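Putative D-lactate dehydrogenase (Chlamydomonas reinhardtii, PDB 4ZGS) probably reduces pyruvate to D-lactate with a nicotinamide cofactor as part of fermentation in the algal chloroplast. Local coordinates at residues T34-C39 / R77-A82; A30-T35 / K56-T61. All coordinates share one frame; numbering follows the deposited sequence.

How the contacts relate
Contacts 1 and 2 meet in a single connection: Thr-34 and Thr-35 belong to both, and the centres of the two contacts lie about 10 Å apart. Contact 2 fastens the end of helix 26-33 to the turn before strand 60-63, while contact 1 pairs the next element, strand 36-39, with strand 81-84. Strand 36-39 thus lies between the partners of the two contacts in one parallel sheet. Cys-37 SG lies 3.8 Å from Phe-58 CG, Cys-37 CB the same distance from Thr-61 CG2, and Arg-36 NH1 makes a weak, long ion pair with Asp-60 OD2. Both contacts lie away from the residues that bind NAD, so the example concerns how the sheet is built.

Contact 1 (T34-C39 / R77-A82); sequences TTRCIC and RGYDVA
Tyr-79 sets its ring upright between two side chains of strand 36-39, like a blade in a slot. Ile-38 CB rests on one face, displaced toward the rim, and lies 4.3 Å from the ring centroid in a CH-pi contact. The opposite face takes the guanidinium of Arg-36, whose NE stands over the ring centre. This is a cation-pi pair, with CZ 4.1 Å from the Tyr-79 centroid, although the two planes are tilted by 41°. An alanine in place of Tyr-79 would probably open a gap beside Ile-38 and leave the guanidinium of Arg-36 without its aromatic support.

Next to this wedge the backbone of Arg-36 is gripped from both its polar atoms. Its N donates to Asp-80 OD2 at 2.8 Å, and the oxygen accepts on its anti lone pair; its O receives Asp-80 N at 2.7 Å and, more distantly, Val-81 N. The Asp-80 carboxylate thus takes a place that a backbone carbonyl would hold in regular pairing, just before strand 81-84 begins. Regular parallel pairing follows, with Ile-38 N bonded to Val-81 O at 2.9 Å.

On the face carrying Cys-37 and Val-81, CG1 of Val-81 sits in the notch formed by Cys-37 SG and Thr-35 CG2, which are neighbours themselves, with Thr-35 CG2 3.6 Å from it. CG1 stands between the backbone N and the carbonyl carbon (chi1 41°), which turns it to that notch. Val-81 and Thr-35 also touch helix 341-359, which covers this face. On the other face Ile-38 CG2 meets Ala-82 CB at 4.0 Å, a branched bump against a small neighbour. Parallel strands 36-39 and 81-84, adjacent in the order 2-1-3-4-5, are characteristic of the flavodoxin-like domain of D-2-hydroxyacid dehydrogenases.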
# COMPACT_ATOMS: atom_id res chain seq x y z
N THR A 34 -30.53 -28.50 -23.55
CA THR A 34 -30.18 -28.26 -24.95
C THR A 34 -29.98 -26.77 -25.22
O THR A 34 -29.59 -26.38 -26.32
CB THR A 34 -31.28 -28.80 -25.93
OG1 THR A 34 -32.49 -28.04 -25.77
CG2 THR A 34 -31.58 -30.29 -25.69
N THR A 35 -30.30 -25.93 -24.24
CA THR A 35 -30.05 -24.50 -24.39
C THR A 35 -28.55 -24.20 -24.54
O THR A 35 -27.73 -24.81 -23.85
CB THR A 35 -30.61 -23.69 -23.19
OG1 THR A 35 -31.98 -24.06 -22.95
CG2 THR A 35 -30.53 -22.20 -23.46
N ARG A 36 -28.22 -23.31 -25.48
CA ARG A 36 -26.85 -22.84 -25.70
C ARG A 36 -26.71 -21.42 -25.14
O ARG A 36 -27.34 -20.49 -25.66
CB ARG A 36 -26.47 -22.85 -27.18
CG ARG A 36 -26.18 -24.23 -27.77
CD ARG A 36 -25.90 -24.11 -29.25
NE ARG A 36 -24.68 -23.34 -29.54
CZ ARG A 36 -23.44 -23.82 -29.52
NH1 ARG A 36 -23.20 -25.08 -29.20
NH2 ARG A 36 -22.43 -23.02 -29.81
N CYS A 37 -25.87 -21.29 -24.12
CA CYS A 37 -25.71 -20.04 -23.38
C CYS A 37 -24.31 -19.43 -23.51
O CYS A 37 -23.30 -20.10 -23.29
CB CYS A 37 -26.00 -20.29 -21.92
SG CYS A 37 -27.64 -20.87 -21.51
N ILE A 38 -24.24 -18.15 -23.85
CA ILE A 38 -22.97 -17.45 -23.81
C ILE A 38 -22.97 -16.41 -22.67
O ILE A 38 -23.95 -15.69 -22.52
CB ILE A 38 -22.65 -16.79 -25.20
CG1 ILE A 38 -21.29 -16.05 -25.17
CG2 ILE A 38 -23.76 -15.85 -25.65
CD1 ILE A 38 -20.73 -15.72 -26.58
N CYS A 39 -21.90 -16.35 -21.87
CA CYS A 39 -21.78 -15.34 -20.78
C CYS A 39 -20.62 -14.37 -20.99
O CYS A 39 -19.45 -14.77 -21.06
CB CYS A 39 -21.61 -15.99 -19.40
SG CYS A 39 -23.11 -16.85 -18.83
N ARG A 77 -22.76 -16.16 -31.91
CA ARG A 77 -23.31 -16.83 -33.09
C ARG A 77 -23.71 -18.27 -32.76
O ARG A 77 -22.89 -19.09 -32.33
CB ARG A 77 -22.27 -16.85 -34.20
CG ARG A 77 -22.74 -17.31 -35.53
CD ARG A 77 -21.49 -17.52 -36.36
NE ARG A 77 -20.66 -16.32 -36.44
CZ ARG A 77 -19.46 -16.30 -37.02
NH1 ARG A 77 -18.96 -17.40 -37.56
NH2 ARG A 77 -18.75 -15.17 -37.04
N GLY A 78 -24.98 -18.60 -32.99
CA GLY A 78 -25.44 -19.95 -32.72
C GLY A 78 -26.06 -20.07 -31.34
O GLY A 78 -26.77 -21.02 -31.07
N TYR A 79 -25.74 -19.14 -30.45
CA TYR A 79 -26.24 -19.22 -29.08
C TYR A 79 -27.64 -18.67 -28.85
O TYR A 79 -28.12 -17.77 -29.55
CB TYR A 79 -25.25 -18.57 -28.13
CG TYR A 79 -23.99 -19.38 -27.99
CD1 TYR A 79 -23.84 -20.29 -26.95
CD2 TYR A 79 -22.96 -19.27 -28.91
CE1 TYR A 79 -22.70 -21.05 -26.82
CE2 TYR A 79 -21.81 -20.02 -28.78
CZ TYR A 79 -21.69 -20.91 -27.74
OH TYR A 79 -20.56 -21.66 -27.61
N ASP A 80 -28.31 -19.28 -27.89
CA ASP A 80 -29.70 -18.97 -27.58
C ASP A 80 -29.91 -17.82 -26.62
O ASP A 80 -30.81 -17.00 -26.80
CB ASP A 80 -30.35 -20.24 -27.05
CG ASP A 80 -30.26 -21.36 -28.05
OD1 ASP A 80 -30.74 -21.18 -29.20
OD2 ASP A 80 -29.68 -22.41 -27.71
N VAL A 81 -29.07 -17.77 -25.59
CA VAL A 81 -29.20 -16.78 -24.53
C VAL A 81 -27.85 -16.21 -24.15
O VAL A 81 -26.86 -16.94 -24.01
CB VAL A 81 -29.89 -17.37 -23.27
CG1 VAL A 81 -29.39 -18.77 -22.99
CG2 VAL A 81 -29.71 -16.46 -22.06
N ALA A 82 -27.81 -14.89 -24.03
CA ALA A 82 -26.60 -14.19 -23.64
C ALA A 82 -26.71 -13.75 -22.18
O ALA A 82 -27.67 -13.08 -21.81
CB ALA A 82 -26.35 -12.98 -24.56

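Contact 2 (A30-T35 / K56-T61); sequences AKVATT and KVFTDT
The ring of Phe-58 meets Val-32 and Thr-35 around its CD1-CE1 side, while one face is covered from within its own segment by Val-57 CG1, which stands 3.8 Å above the plane over the centre. At the edge, near the ring plane, Val-32 O approaches CD1 of Phe-58 to 3.4 Å. Thr-35 CB comes obliquely to CD1 of Phe-58 at 3.5 Å, the two side chains lying side by side and pointing the same way.

The carbonyl at that edge is well occupied. Val-32 O accepts both the backbone N and, at 2.7 Å, the hydroxyl OG1 of Thr-35, so the threonine hydroxyl folds back onto the Val-32 carbonyl. Beyond it, Val-32 CG1, anti to the backbone N (chi1 166°), reaches Phe-58 CE1 at 3.5 Å and touches Val-57 CG1 as well.

A single hydrogen bond joins the two backbones: Thr-59 N donates to Ala-33 O at 2.9 Å, nearly straight at 170° and in the carbonyl plane on a lone pair. Ala-33 CB sits close to Val-57 O, and Thr-59 CG2 lies against Ala-33 O.

The contact therefore ties the end of helix 26-33 to the turn between helix 44-57 and strand 60-63, and helix 341-359 packs against it through Ile-352 on Val-57, Ile-355 on Phe-58 and Val-359 on Thr-35.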
# COMPACT_ATOMS: atom_id res chain seq x y z
N ALA A 30 -33.90 -32.18 -19.91
CA ALA A 30 -33.17 -32.49 -21.13
C ALA A 30 -33.42 -31.43 -22.17
O ALA A 30 -32.51 -31.04 -22.92
CB ALA A 30 -33.59 -33.87 -21.67
N LYS A 31 -34.64 -30.90 -22.17
CA LYS A 31 -34.98 -29.84 -23.09
C LYS A 31 -34.28 -28.55 -22.65
O LYS A 31 -33.71 -27.83 -23.48
CB LYS A 31 -36.50 -29.66 -23.17
CG LYS A 31 -36.95 -28.44 -23.97
CD LYS A 31 -38.47 -28.41 -24.10
CE LYS A 31 -38.98 -27.18 -24.86
NZ LYS A 31 -40.49 -27.19 -24.90
N VAL A 32 -34.25 -28.29 -21.34
CA VAL A 32 -33.55 -27.10 -20.84
C VAL A 32 -32.05 -27.22 -21.14
O VAL A 32 -31.42 -26.27 -21.59
CB VAL A 32 -33.74 -26.91 -19.34
CG1 VAL A 32 -32.72 -25.87 -18.80
CG2 VAL A 32 -35.19 -26.54 -19.03
N ALA A 33 -31.52 -28.43 -20.95
CA ALA A 33 -30.10 -28.70 -21.15
C ALA A 33 -29.63 -28.39 -22.58
O ALA A 33 -28.46 -28.04 -22.80
CB ALA A 33 -29.82 -30.16 -20.80
N THR A 34 -30.53 -28.50 -23.55
CA THR A 34 -30.18 -28.26 -24.95
C THR A 34 -29.98 -26.77 -25.22
O THR A 34 -29.59 -26.38 -26.32
CB THR A 34 -31.28 -28.80 -25.93
OG1 THR A 34 -32.49 -28.04 -25.77
CG2 THR A 34 -31.58 -30.29 -25.69
N THR A 35 -30.30 -25.93 -24.24
CA THR A 35 -30.05 -24.50 -24.39
C THR A 35 -28.55 -24.20 -24.54
O THR A 35 -27.73 -24.81 -23.85
CB THR A 35 -30.61 -23.69 -23.19
OG1 THR A 35 -31.98 -24.06 -22.95
CG2 THR A 35 -30.53 -22.20 -23.46
N LYS A 56 -24.01 -27.72 -14.93
CA LYS A 56 -24.86 -28.80 -14.42
C LYS A 56 -26.24 -28.81 -15.08
O LYS A 56 -26.91 -29.85 -15.11
CB LYS A 56 -25.01 -28.72 -12.90
CG LYS A 56 -23.77 -29.21 -12.16
CD LYS A 56 -23.92 -29.10 -10.64
CE LYS A 56 -22.64 -29.54 -9.94
NZ LYS A 56 -22.64 -29.34 -8.46
N VAL A 57 -26.66 -27.67 -15.62
CA VAL A 57 -27.96 -27.52 -16.26
C VAL A 57 -27.84 -27.48 -17.76
O VAL A 57 -28.46 -28.28 -18.45
CB VAL A 57 -28.72 -26.29 -15.76
CG1 VAL A 57 -29.98 -26.08 -16.57
CG2 VAL A 57 -29.06 -26.45 -14.30
N PHE A 58 -27.09 -26.52 -18.28
CA PHE A 58 -26.96 -26.40 -19.73
C PHE A 58 -25.76 -27.20 -20.22
O PHE A 58 -24.68 -27.15 -19.64
CB PHE A 58 -26.87 -24.94 -20.14
CG PHE A 58 -27.95 -24.09 -19.55
CD1 PHE A 58 -29.25 -24.19 -20.00
CD2 PHE A 58 -27.68 -23.26 -18.48
CE1 PHE A 58 -30.26 -23.42 -19.43
CE2 PHE A 58 -28.68 -22.50 -17.91
CZ PHE A 58 -29.96 -22.56 -18.38
N THR A 59 -25.97 -27.98 -21.27
CA THR A 59 -24.96 -28.86 -21.83
C THR A 59 -23.79 -28.11 -22.49
O THR A 59 -22.64 -28.54 -22.41
CB THR A 59 -25.60 -29.81 -22.86
OG1 THR A 59 -24.77 -30.96 -23.07
CG2 THR A 59 -25.81 -29.08 -24.17
N ASP A 60 -24.11 -27.03 -23.20
CA ASP A 60 -23.14 -26.18 -23.89
C ASP A 60 -23.27 -24.79 -23.33
O ASP A 60 -24.31 -24.16 -23.47
CB ASP A 60 -23.35 -26.12 -25.41
CG ASP A 60 -23.11 -27.45 -26.09
OD1 ASP A 60 -22.27 -28.23 -25.59
OD2 ASP A 60 -23.77 -27.72 -27.13
N THR A 61 -22.22 -24.34 -22.66
CA THR A 61 -22.20 -23.00 -22.10
C THR A 61 -20.84 -22.37 -22.39
O THR A 61 -19.80 -22.92 -22.04
CB THR A 61 -22.53 -23.00 -20.59
OG1 THR A 61 -21.89 -24.12 -19.97
CG2 THR A 61 -24.03 -23.14 -20.38